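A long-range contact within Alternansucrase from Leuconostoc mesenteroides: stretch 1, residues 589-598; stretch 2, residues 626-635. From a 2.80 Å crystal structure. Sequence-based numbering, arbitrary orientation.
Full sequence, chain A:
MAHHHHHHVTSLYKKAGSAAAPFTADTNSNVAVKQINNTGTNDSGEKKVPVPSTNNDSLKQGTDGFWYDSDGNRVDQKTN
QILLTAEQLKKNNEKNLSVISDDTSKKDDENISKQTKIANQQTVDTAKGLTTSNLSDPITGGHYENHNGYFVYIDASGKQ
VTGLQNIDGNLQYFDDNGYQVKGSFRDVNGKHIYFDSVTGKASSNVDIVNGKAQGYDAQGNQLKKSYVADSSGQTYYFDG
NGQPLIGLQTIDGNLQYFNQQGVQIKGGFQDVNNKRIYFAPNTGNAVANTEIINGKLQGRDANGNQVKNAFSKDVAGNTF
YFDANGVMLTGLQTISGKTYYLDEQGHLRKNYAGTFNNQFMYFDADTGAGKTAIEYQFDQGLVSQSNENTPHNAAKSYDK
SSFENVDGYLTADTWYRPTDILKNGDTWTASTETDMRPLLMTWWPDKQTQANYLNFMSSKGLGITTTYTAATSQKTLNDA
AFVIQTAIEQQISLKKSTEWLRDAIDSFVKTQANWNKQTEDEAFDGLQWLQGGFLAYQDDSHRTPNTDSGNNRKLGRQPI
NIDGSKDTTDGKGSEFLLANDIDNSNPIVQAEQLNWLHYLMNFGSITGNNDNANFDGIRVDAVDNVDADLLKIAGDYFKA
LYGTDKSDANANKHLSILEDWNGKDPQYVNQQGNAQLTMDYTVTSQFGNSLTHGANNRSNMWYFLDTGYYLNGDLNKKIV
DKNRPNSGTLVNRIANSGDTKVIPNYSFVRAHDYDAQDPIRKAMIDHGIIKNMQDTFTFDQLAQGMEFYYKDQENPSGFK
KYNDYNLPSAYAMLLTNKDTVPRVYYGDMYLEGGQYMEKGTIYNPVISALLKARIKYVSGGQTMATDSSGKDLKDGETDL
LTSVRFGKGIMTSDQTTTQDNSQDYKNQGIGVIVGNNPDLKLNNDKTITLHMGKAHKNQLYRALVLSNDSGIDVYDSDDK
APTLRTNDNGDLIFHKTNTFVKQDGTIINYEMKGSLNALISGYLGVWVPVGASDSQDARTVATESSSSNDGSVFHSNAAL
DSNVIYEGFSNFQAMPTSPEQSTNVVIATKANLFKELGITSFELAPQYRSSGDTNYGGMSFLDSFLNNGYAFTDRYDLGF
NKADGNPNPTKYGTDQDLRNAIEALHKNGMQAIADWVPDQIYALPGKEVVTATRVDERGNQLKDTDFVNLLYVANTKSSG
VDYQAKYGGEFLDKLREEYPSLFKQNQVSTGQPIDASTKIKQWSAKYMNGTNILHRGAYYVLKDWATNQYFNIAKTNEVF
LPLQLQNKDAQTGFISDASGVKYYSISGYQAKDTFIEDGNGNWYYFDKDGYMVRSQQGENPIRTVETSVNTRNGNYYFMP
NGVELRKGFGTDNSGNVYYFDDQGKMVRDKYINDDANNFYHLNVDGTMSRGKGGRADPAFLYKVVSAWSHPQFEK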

# COMPACT_ATOMS: atom_id res chain seq x y z
N VAL A 589 -1.54 -20.29 19.85
CA VAL A 589 -1.06 -20.03 18.50
C VAL A 589 0.47 -19.95 18.52
O VAL A 589 1.11 -20.39 17.58
N GLN A 590 1.03 -19.42 19.60
CA GLN A 590 2.47 -19.38 19.77
C GLN A 590 3.08 -20.78 19.77
O GLN A 590 4.11 -21.01 19.14
N ALA A 591 2.43 -21.71 20.46
CA ALA A 591 2.87 -23.12 20.48
C ALA A 591 2.83 -23.70 19.07
O ALA A 591 3.73 -24.44 18.67
N GLU A 592 1.77 -23.38 18.31
CA GLU A 592 1.62 -23.90 16.96
C GLU A 592 2.73 -23.36 16.03
O GLU A 592 3.22 -24.06 15.16
N GLN A 593 3.13 -22.11 16.24
CA GLN A 593 4.20 -21.52 15.46
C GLN A 593 5.53 -22.24 15.75
O GLN A 593 6.36 -22.38 14.88
N LEU A 594 5.72 -22.68 17.00
CA LEU A 594 6.89 -23.47 17.35
C LEU A 594 6.84 -24.85 16.71
O LEU A 594 7.87 -25.37 16.29
N ASN A 595 5.65 -25.45 16.67
CA ASN A 595 5.47 -26.75 16.00
C ASN A 595 5.88 -26.64 14.54
O ASN A 595 6.63 -27.48 14.04
N TRP A 596 5.41 -25.58 13.88
CA TRP A 596 5.75 -25.31 12.49
C TRP A 596 7.24 -25.10 12.32
O TRP A 596 7.84 -25.61 11.37
N LEU A 597 7.82 -24.37 13.26
CA LEU A 597 9.27 -24.11 13.25
C LEU A 597 10.06 -25.38 13.39
O LEU A 597 11.06 -25.56 12.72
N HIS A 598 9.63 -26.27 14.27
CA HIS A 598 10.28 -27.56 14.42
C HIS A 598 10.17 -28.31 13.12
O HIS A 598 11.15 -28.88 12.64
N VAL A 626 3.89 -8.59 13.74
CA VAL A 626 3.50 -9.71 14.59
C VAL A 626 3.94 -9.48 16.04
O VAL A 626 4.58 -8.48 16.36
N ASP A 627 3.54 -10.39 16.93
CA ASP A 627 3.90 -10.33 18.36
C ASP A 627 5.36 -10.74 18.54
O ASP A 627 5.77 -11.85 18.18
N ALA A 628 6.14 -9.84 19.11
CA ALA A 628 7.59 -10.03 19.20
C ALA A 628 8.02 -11.22 20.08
O ALA A 628 9.19 -11.60 20.08
N ASP A 629 7.10 -11.81 20.84
CA ASP A 629 7.37 -13.06 21.54
C ASP A 629 7.91 -14.15 20.62
O ASP A 629 8.69 -14.99 21.06
N LEU A 630 7.51 -14.13 19.36
CA LEU A 630 7.95 -15.13 18.42
C LEU A 630 9.46 -15.16 18.26
O LEU A 630 10.03 -16.21 17.94
N LEU A 631 10.12 -14.03 18.46
CA LEU A 631 11.56 -13.98 18.34
C LEU A 631 12.21 -14.77 19.47
O LEU A 631 13.18 -15.52 19.24
N LYS A 632 11.67 -14.60 20.68
CA LYS A 632 12.14 -15.31 21.87
C LYS A 632 11.86 -16.80 21.77
O LYS A 632 12.73 -17.61 22.10
N ILE A 633 10.68 -17.15 21.28
CA ILE A 633 10.31 -18.55 21.09
C ILE A 633 11.27 -19.24 20.13
O ILE A 633 11.76 -20.33 20.40
N ALA A 634 11.52 -18.58 19.01
CA ALA A 634 12.47 -19.08 18.02
C ALA A 634 13.90 -19.15 18.60
O ALA A 634 14.59 -20.15 18.43
N GLY A 635 14.35 -18.08 19.24
CA GLY A 635 15.69 -18.04 19.78
C GLY A 635 15.94 -19.16 20.78
O GLY A 635 16.96 -19.89 20.69

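Two helices of alternansucrase, 589-598 and the one running through 635, pack with their axes 10.3 Å apart at closest approach and their N-to-C directions 43° apart. Ile 633 points toward the first helix and loses the most area of its own stretch. With chi1 m and chi2 t, its CD1 lies 3.8 Å from Gln 590 CB, while its CG2 branch meets CD1 of Leu 594 at 3.9 Å. Leu 594 leaves its backbone sideways, but the t,p rotamer brings its tip back to this contact. Leu 597, also t,p, starts out toward the second helix; its CD2 sits 3.9 Å from Ala 634 CA and 4.1 Å from Ala 634 CB, so the leucine methyl lies against the CA and CB of Ala 634. Leu 630 departs sideways, and its m,t rotamer carries CD2 to 4.0 Å from CG of Gln 593, which is folded m,m. Gln 590 is the polar link: chi1 m and chi2 t extend the chain past Ile 633, so that its amide NE2 donates to Asp 629 OD2 at 3.1 Å (146° at the hydrogen). Asp 629, with chi1 m, points toward Gln 590. Two residues earlier, Asp 627 adopts chi1 t and caps the turn, its OD1 accepting from Asp 629 N at 3.1 Å.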

# COMPACT_ATOMS: atom_id res chain seq x y z
CB VAL A 589 -1.68 -18.74 17.92
CG1 VAL A 589 -1.02 -18.33 16.60
CG2 VAL A 589 -3.17 -18.94 17.73
CB GLN A 590 2.86 -18.64 21.05
CG GLN A 590 2.59 -17.14 20.98
CD GLN A 590 2.99 -16.40 22.24
OE1 GLN A 590 3.35 -17.02 23.24
NE2 GLN A 590 2.93 -15.06 22.19
CB ALA A 591 1.98 -23.96 21.40
CB GLU A 592 0.24 -23.56 16.42
CG GLU A 592 0.03 -23.89 14.96
CD GLU A 592 0.51 -25.28 14.59
OE1 GLU A 592 0.47 -26.18 15.44
OE2 GLU A 592 0.87 -25.45 13.41
CB GLN A 593 4.36 -20.03 15.75
CG GLN A 593 3.17 -19.16 15.47
CD GLN A 593 2.88 -18.97 14.01
OE1 GLN A 593 3.45 -19.60 13.13
NE2 GLN A 593 1.99 -18.07 13.76
CB LEU A 594 6.98 -23.62 18.88
CG LEU A 594 8.15 -24.45 19.43
CD1 LEU A 594 9.47 -23.80 19.02
CD2 LEU A 594 8.01 -24.59 20.94
CB ASN A 595 4.01 -27.21 16.09
CG ASN A 595 3.83 -28.71 15.84
OD1 ASN A 595 4.20 -29.53 16.69
ND2 ASN A 595 3.28 -29.07 14.69
CB TRP A 596 5.01 -24.07 12.01
CG TRP A 596 5.06 -23.81 10.52
CD1 TRP A 596 5.11 -24.73 9.53
CD2 TRP A 596 5.00 -22.54 9.89
NE1 TRP A 596 5.10 -24.11 8.31
CE2 TRP A 596 5.03 -22.76 8.51
CE3 TRP A 596 4.94 -21.24 10.36
CZ2 TRP A 596 4.99 -21.72 7.59
CZ3 TRP A 596 4.91 -20.20 9.43
CH2 TRP A 596 4.92 -20.45 8.07
CB LEU A 597 9.65 -23.16 14.37
CG LEU A 597 11.13 -22.84 14.51
CD1 LEU A 597 11.68 -22.18 13.25
CD2 LEU A 597 11.31 -21.95 15.73
CB HIS A 598 9.63 -28.36 15.54
CG HIS A 598 10.23 -29.71 15.75
ND1 HIS A 598 11.32 -29.92 16.57
CD2 HIS A 598 9.86 -30.93 15.29
CE1 HIS A 598 11.60 -31.21 16.60
NE2 HIS A 598 10.73 -31.84 15.83
CB VAL A 626 4.11 -11.04 14.10
CG1 VAL A 626 3.72 -11.31 12.66
CG2 VAL A 626 5.63 -11.06 14.28
CB ASP A 627 2.97 -11.22 19.20
CG ASP A 627 3.09 -10.97 20.70
OD1 ASP A 627 4.20 -10.91 21.24
OD2 ASP A 627 2.04 -10.85 21.34
CB ALA A 628 8.23 -8.75 19.69
CB ASP A 629 6.10 -13.60 22.19
CG ASP A 629 5.68 -12.84 23.44
OD1 ASP A 629 6.52 -12.14 24.06
OD2 ASP A 629 4.49 -12.98 23.81
CB LEU A 630 7.29 -14.95 17.05
CG LEU A 630 5.78 -15.19 16.96
CD1 LEU A 630 5.33 -15.11 15.51
CD2 LEU A 630 5.39 -16.53 17.56
CB LEU A 631 12.08 -12.54 18.35
CG LEU A 631 11.52 -11.57 17.30
CD1 LEU A 631 12.28 -10.27 17.32
CD2 LEU A 631 11.59 -12.16 15.91
CB LYS A 632 11.45 -14.76 23.11
CG LYS A 632 12.13 -15.12 24.40
CD LYS A 632 11.17 -15.14 25.57
CE LYS A 632 11.90 -15.17 26.91
NZ LYS A 632 12.82 -16.33 27.06
CB ILE A 633 8.86 -18.70 20.58
CG1 ILE A 633 7.88 -18.26 21.67
CG2 ILE A 633 8.56 -20.14 20.16
CD1 ILE A 633 6.53 -17.82 21.12
CB ALA A 634 12.46 -18.17 16.81